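PDB 4OEI: lectin from Cicer arietinum, which probably binds carbohydrates as a plant lectin, and folds as a four-bladed hemopexin-type beta-propeller with a metal ion in its central channel. Local coordinates for residues A[166-171]-A[184-189]; A[119-124]-A[171-176]. All coordinates share one frame; numbering follows the deposited sequence.

Interaction 1: residues A[166-171]-A[184-189]. With MG (magnesium ion), chain D.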
loop_
_atom_site.group_PDB
_atom_site.type_symbol
_atom_site.label_atom_id
_atom_site.label_comp_id
_atom_site.label_asym_id
_atom_site.label_seq_id
_atom_site.Cartn_x
_atom_site.Cartn_y
_atom_site.Cartn_z
ATOM N N PHE A 166 28.110 -3.806 -7.644
ATOM C CA PHE A 166 27.101 -2.723 -7.575
ATOM C C PHE A 166 26.686 -2.242 -8.964
ATOM O O PHE A 166 25.756 -1.443 -9.128
ATOM C CB PHE A 166 27.663 -1.555 -6.778
ATOM C CG PHE A 166 27.965 -1.905 -5.351
ATOM C CD1 PHE A 166 26.937 -2.045 -4.424
ATOM C CD2 PHE A 166 29.271 -2.145 -4.942
ATOM C CE1 PHE A 166 27.206 -2.425 -3.110
ATOM C CE2 PHE A 166 29.551 -2.525 -3.635
ATOM C CZ PHE A 166 28.518 -2.665 -2.716
ATOM N N GLU A 167 27.406 -2.759 -9.949
ATOM C CA GLU A 167 27.219 -2.485 -11.363
ATOM C C GLU A 167 25.770 -2.709 -11.786
ATOM O O GLU A 167 25.203 -1.944 -12.574
ATOM C CB GLU A 167 28.131 -3.444 -12.088
ATOM C CG GLU A 167 28.241 -3.335 -13.560
ATOM C CD GLU A 167 29.486 -4.053 -14.009
ATOM O OE1 GLU A 167 29.552 -5.292 -13.838
ATOM O OE2 GLU A 167 30.413 -3.372 -14.496
ATOM N N ALA A 168 25.184 -3.771 -11.235
ATOM C CA ALA A 168 23.821 -4.179 -11.544
ATOM C C ALA A 168 22.766 -3.875 -10.486
ATOM O O ALA A 168 21.610 -4.246 -10.660
ATOM C CB ALA A 168 23.801 -5.677 -11.865
ATOM N N GLY A 169 23.143 -3.225 -9.388
ATOM C CA GLY A 169 22.146 -2.915 -8.374
ATOM C C GLY A 169 22.626 -2.731 -6.946
ATOM O O GLY A 169 23.692 -3.225 -6.562
ATOM N N MET A 170 21.820 -2.009 -6.166
ATOM C CA MET A 170 22.100 -1.737 -4.758
ATOM C C MET A 170 20.922 -2.080 -3.866
ATOM O O MET A 170 19.818 -1.602 -4.089
ATOM C CB MET A 170 22.423 -0.274 -4.562
ATOM C CG MET A 170 23.861 0.040 -4.712
ATOM S SD MET A 170 24.032 1.643 -5.450
ATOM C CE MET A 170 25.129 1.239 -6.804
ATOM N N ASP A 171 21.159 -2.908 -2.853
ATOM C CA ASP A 171 20.106 -3.291 -1.921
ATOM C C ASP A 171 19.772 -2.064 -1.070
ATOM O O ASP A 171 18.619 -1.827 -0.712
ATOM C CB ASP A 171 20.588 -4.403 -0.975
ATOM C CG ASP A 171 20.543 -5.800 -1.595
ATOM O OD1 ASP A 171 20.970 -6.766 -0.911
ATOM O OD2 ASP A 171 20.081 -5.936 -2.747
ATOM N N LEU A 184 27.199 2.124 0.321
ATOM C CA LEU A 184 26.322 1.296 -0.506
ATOM C C LEU A 184 26.356 -0.136 0.025
ATOM O O LEU A 184 27.373 -0.563 0.569
ATOM C CB LEU A 184 26.793 1.319 -1.969
ATOM C CG LEU A 184 26.984 2.660 -2.692
ATOM C CD1 LEU A 184 27.639 2.417 -4.045
ATOM C CD2 LEU A 184 25.659 3.365 -2.876
ATOM N N PHE A 185 25.251 -0.867 -0.129
ATOM C CA PHE A 185 25.166 -2.253 0.337
ATOM C C PHE A 185 24.444 -3.221 -0.591
ATOM O O PHE A 185 23.437 -2.885 -1.224
ATOM C CB PHE A 185 24.406 -2.341 1.661
ATOM C CG PHE A 185 24.906 -1.402 2.723
ATOM C CD1 PHE A 185 24.477 -0.080 2.755
ATOM C CD2 PHE A 185 25.794 -1.844 3.700
ATOM C CE1 PHE A 185 24.922 0.790 3.742
ATOM C CE2 PHE A 185 26.246 -0.984 4.690
ATOM C CZ PHE A 185 25.808 0.339 4.714
ATOM N N LYS A 186 24.959 -4.442 -0.649
ATOM C CA LYS A 186 24.360 -5.487 -1.462
ATOM C C LYS A 186 24.829 -6.827 -0.924
ATOM O O LYS A 186 26.010 -7.177 -1.015
ATOM C CB LYS A 186 24.809 -5.318 -2.906
ATOM C CG LYS A 186 24.038 -6.188 -3.868
ATOM C CD LYS A 186 24.640 -6.093 -5.255
ATOM C CE LYS A 186 23.696 -6.620 -6.306
ATOM N NZ LYS A 186 24.044 -5.999 -7.602
ATOM N N GLY A 187 23.897 -7.579 -0.356
ATOM C CA GLY A 187 24.258 -8.866 0.203
ATOM C C GLY A 187 25.137 -8.669 1.419
ATOM O O GLY A 187 24.845 -7.841 2.285
ATOM N N GLU A 188 26.231 -9.414 1.477
ATOM C CA GLU A 188 27.150 -9.331 2.602
ATOM C C GLU A 188 28.211 -8.245 2.387
ATOM O O GLU A 188 29.079 -8.029 3.233
ATOM C CB GLU A 188 27.807 -10.705 2.810
ATOM C CG GLU A 188 28.651 -11.186 1.634
ATOM C CD GLU A 188 28.630 -12.700 1.473
ATOM O OE1 GLU A 188 27.656 -13.221 0.880
ATOM O OE2 GLU A 188 29.581 -13.369 1.944
ATOM N N TYR A 189 28.119 -7.542 1.265
ATOM C CA TYR A 189 29.092 -6.509 0.939
ATOM C C TYR A 189 28.594 -5.069 1.013
ATOM O O TYR A 189 27.392 -4.800 0.991
ATOM C CB TYR A 189 29.637 -6.759 -0.468
ATOM C CG TYR A 189 30.208 -8.144 -0.663
ATOM C CD1 TYR A 189 31.490 -8.464 -0.208
ATOM C CD2 TYR A 189 29.464 -9.142 -1.291
ATOM C CE1 TYR A 189 32.019 -9.745 -0.376
ATOM C CE2 TYR A 189 29.982 -10.426 -1.463
ATOM C CZ TYR A 189 31.261 -10.719 -1.003
ATOM O OH TYR A 189 31.780 -11.981 -1.176
HETATM MG MG MG D . 16.297 -1.707 -1.236
HETATM O O HOH W 1 15.721 -3.251 -3.162
#
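Asp171 meets strand 184-186 at a classic beta bulge, where one blade of the hemopexin-type beta-propeller begins its innermost strand: Asp171 and Ser172 both face Phe185. The N-H of Asp171 makes a weak, bent hydrogen bond to Phe185 O (2.8 Å, 129° at the hydrogen), while its carboxylate reaches back to the turn, OD1 accepting from Gly187 N at 3.1 Å. That donor comes from above the carboxylate plane, yet the bond is fairly straight at 161°. Gly187 stands in a type II' turn running from Lys186 to Tyr189, which presents its N-H to the acid. Lys186 leaves the strand with CG anti to its backbone N (chi1 -169°) and stays extended, its CB passing obliquely by Phe166 CE1 as the two side chains run past each other in opposite directions, so that NZ binds Gly169 O at 3.0 Å from above the carbonyl plane. A second carbonyl, that of Ile165, also holds this ammonium. Phe166 CE1 lies 3.9 Å from Leu184 CB, and Leu161 packs on both residues and on Met170. At the inner end Asp171 O binds magnesium at 2.4 Å. On the apolar side Met170 SD meets Leu184 CD2 at 3.5 Å.

Interaction 2: residues A[119-124]-A[171-176]; sequences AAFRST and DSAFAS. With MG (magnesium ion), chain D.
Ala119 presses its methyl group against the backbone of Ser172, CB to CA 3.6 Å, at the start of two innermost strands from neighbouring blades of the four-bladed propeller. Strands 119-122 and 172-175 run parallel, only 3° apart, with axes 5.1 Å from each other, yet they belong to separate sheets: each pairs antiparallel within its own blade. The packed part of the interface is made of small side chains and one aromatic. Ala119 CB faces Ala173 CB at 4.2 Å. Two residues on, Phe121 lays its CB against Ala175 N and the carbonyl carbon of Phe174, and CG sits between the backbone N and carbonyl carbon (chi1 75°), which carries the ring away from the neighbouring strand, with CD1 and CD2, the atoms next to CG, oblique to the methyl groups of Ala173 and Ala175, 4.2 Å from CD2 to Ala175 CB. Phe195 meets the Phe121 ring edge-to-face.

The looser part is hydrated. One water accepts weakly from Ala120 N and probably donates to Ala173 O, 3.0 Å away; another accepts from Ala175 N at 3.2 Å and, weakly, from Arg122 N. The guanidinium of Arg122 turns elsewhere, NE to Thr67 O and NH1 to Gly126 O. At the opening of the strands Asp171 O joins the carbonyls of Asn4, Asp62 and Asp118 around magnesium. Backbone groups of adjacent blades thus meet through water and methyl packing where a continuous sheet would pair them directly, which implies that side-chain packing, water and a shared metal help hold the blades together here.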
loop_
_atom_site.group_PDB
_atom_site.type_symbol
_atom_site.label_atom_id
_atom_site.label_comp_id
_atom_site.label_asym_id
_atom_site.label_seq_id
_atom_site.Cartn_x
_atom_site.Cartn_y
_atom_site.Cartn_z
ATOM N N ALA A 119 17.273 1.788 -3.824
ATOM C CA ALA A 119 18.008 2.503 -2.791
ATOM C C ALA A 119 18.191 3.948 -3.169
ATOM O O ALA A 119 17.899 4.345 -4.291
ATOM C CB ALA A 119 19.385 1.860 -2.600
ATOM N N ALA A 120 18.697 4.729 -2.228
ATOM C CA ALA A 120 18.912 6.136 -2.479
ATOM C C ALA A 120 19.763 6.798 -1.404
ATOM O O ALA A 120 19.985 6.230 -0.332
ATOM C CB ALA A 120 17.546 6.831 -2.576
ATOM N N PHE A 121 20.256 7.997 -1.712
ATOM C CA PHE A 121 21.041 8.768 -0.758
ATOM C C PHE A 121 21.073 10.252 -1.134
ATOM O O PHE A 121 21.031 10.617 -2.308
ATOM C CB PHE A 121 22.466 8.193 -0.590
ATOM C CG PHE A 121 23.406 8.478 -1.737
ATOM C CD1 PHE A 121 23.703 7.497 -2.675
ATOM C CD2 PHE A 121 24.027 9.716 -1.856
ATOM C CE1 PHE A 121 24.605 7.746 -3.710
ATOM C CE2 PHE A 121 24.926 9.972 -2.886
ATOM C CZ PHE A 121 25.218 8.986 -3.813
ATOM N N ARG A 122 21.128 11.091 -0.107
ATOM C CA ARG A 122 21.145 12.543 -0.247
ATOM C C ARG A 122 22.481 13.076 -0.763
ATOM O O ARG A 122 23.546 12.664 -0.302
ATOM C CB ARG A 122 20.839 13.184 1.113
ATOM C CG ARG A 122 20.715 14.706 1.114
ATOM C CD ARG A 122 19.347 15.140 0.642
ATOM N NE ARG A 122 19.048 16.526 0.992
ATOM C CZ ARG A 122 19.625 17.595 0.447
ATOM N NH1 ARG A 122 20.554 17.460 -0.494
ATOM N NH2 ARG A 122 19.261 18.810 0.838
ATOM N N SER A 123 22.418 13.986 -1.731
ATOM C CA SER A 123 23.627 14.584 -2.280
ATOM C C SER A 123 23.943 15.769 -1.384
ATOM O O SER A 123 23.101 16.185 -0.586
ATOM C CB SER A 123 23.388 15.075 -3.708
ATOM O OG SER A 123 24.577 15.614 -4.261
ATOM N N THR A 124 25.154 16.302 -1.490
ATOM C CA THR A 124 25.504 17.457 -0.680
ATOM C C THR A 124 24.999 18.709 -1.383
ATOM O O THR A 124 24.750 19.724 -0.743
ATOM C CB THR A 124 27.027 17.585 -0.464
ATOM O OG1 THR A 124 27.713 17.414 -1.710
ATOM C CG2 THR A 124 27.512 16.558 0.541
ATOM N N ASP A 171 21.159 -2.908 -2.853
ATOM C CA ASP A 171 20.106 -3.291 -1.921
ATOM C C ASP A 171 19.772 -2.064 -1.070
ATOM O O ASP A 171 18.619 -1.827 -0.712
ATOM C CB ASP A 171 20.588 -4.403 -0.975
ATOM C CG ASP A 171 20.543 -5.800 -1.595
ATOM O OD1 ASP A 171 20.970 -6.766 -0.911
ATOM O OD2 ASP A 171 20.081 -5.936 -2.747
ATOM N N SER A 172 20.798 -1.285 -0.753
ATOM C CA SER A 172 20.614 -0.118 0.091
ATOM C C SER A 172 21.752 0.898 0.052
ATOM O O SER A 172 22.834 0.621 -0.460
ATOM C CB SER A 172 20.445 -0.582 1.529
ATOM O OG SER A 172 20.618 0.489 2.429
ATOM N N ALA A 173 21.497 2.077 0.612
ATOM C CA ALA A 173 22.500 3.134 0.648
ATOM C C ALA A 173 22.103 4.299 1.542
ATOM O O ALA A 173 20.931 4.483 1.848
ATOM C CB ALA A 173 22.727 3.650 -0.774
ATOM N N PHE A 174 23.096 5.059 1.984
ATOM C CA PHE A 174 22.863 6.264 2.768
ATOM C C PHE A 174 24.096 7.149 2.672
ATOM O O PHE A 174 25.209 6.661 2.475
ATOM C CB PHE A 174 22.485 5.977 4.241
ATOM C CG PHE A 174 23.635 5.543 5.132
ATOM C CD1 PHE A 174 23.933 4.198 5.303
ATOM C CD2 PHE A 174 24.353 6.477 5.874
ATOM C CE1 PHE A 174 24.919 3.787 6.195
ATOM C CE2 PHE A 174 25.347 6.071 6.773
ATOM C CZ PHE A 174 25.624 4.725 6.935
ATOM N N ALA A 175 23.897 8.457 2.764
ATOM C CA ALA A 175 25.014 9.390 2.678
ATOM C C ALA A 175 25.726 9.531 4.029
ATOM O O ALA A 175 25.114 9.399 5.094
ATOM C CB ALA A 175 24.525 10.747 2.202
ATOM N N SER A 176 27.025 9.796 3.969
ATOM C CA SER A 176 27.823 9.963 5.165
ATOM C C SER A 176 27.782 11.414 5.597
ATOM O O SER A 176 27.350 12.278 4.836
ATOM C CB SER A 176 29.268 9.562 4.892
ATOM O OG SER A 176 30.096 9.904 5.989
HETATM MG MG MG D . 16.297 -1.707 -1.236
HETATM O O HOH W 2 18.251 3.467 0.937
HETATM O O HOH W 3 20.792 9.357 2.725
HETATM O O HOH W 1 15.721 -3.251 -3.162
#

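Interactions 1 and 2 share Asp171 and the magnesium ion, and their centres are 12 Å apart. Interaction 1 lies within a single blade, tying the loop entering strand 172-175 to the end of its neighbour, strand 181-186; interaction 2 joins strand 172-175 to strand 119-122 of the preceding blade. Along the chain the segments come in the order 119-124, 166-171, 171-176, 184-189, and the two contacts interleave. They touch directly: Phe185 N lies 2.9 Å from Ser172 O, probably a hydrogen bond, and Leu184 packs on Ala173. The pair illustrates how a propeller combines sheet pairing inside a blade with packing between blades around one central metal.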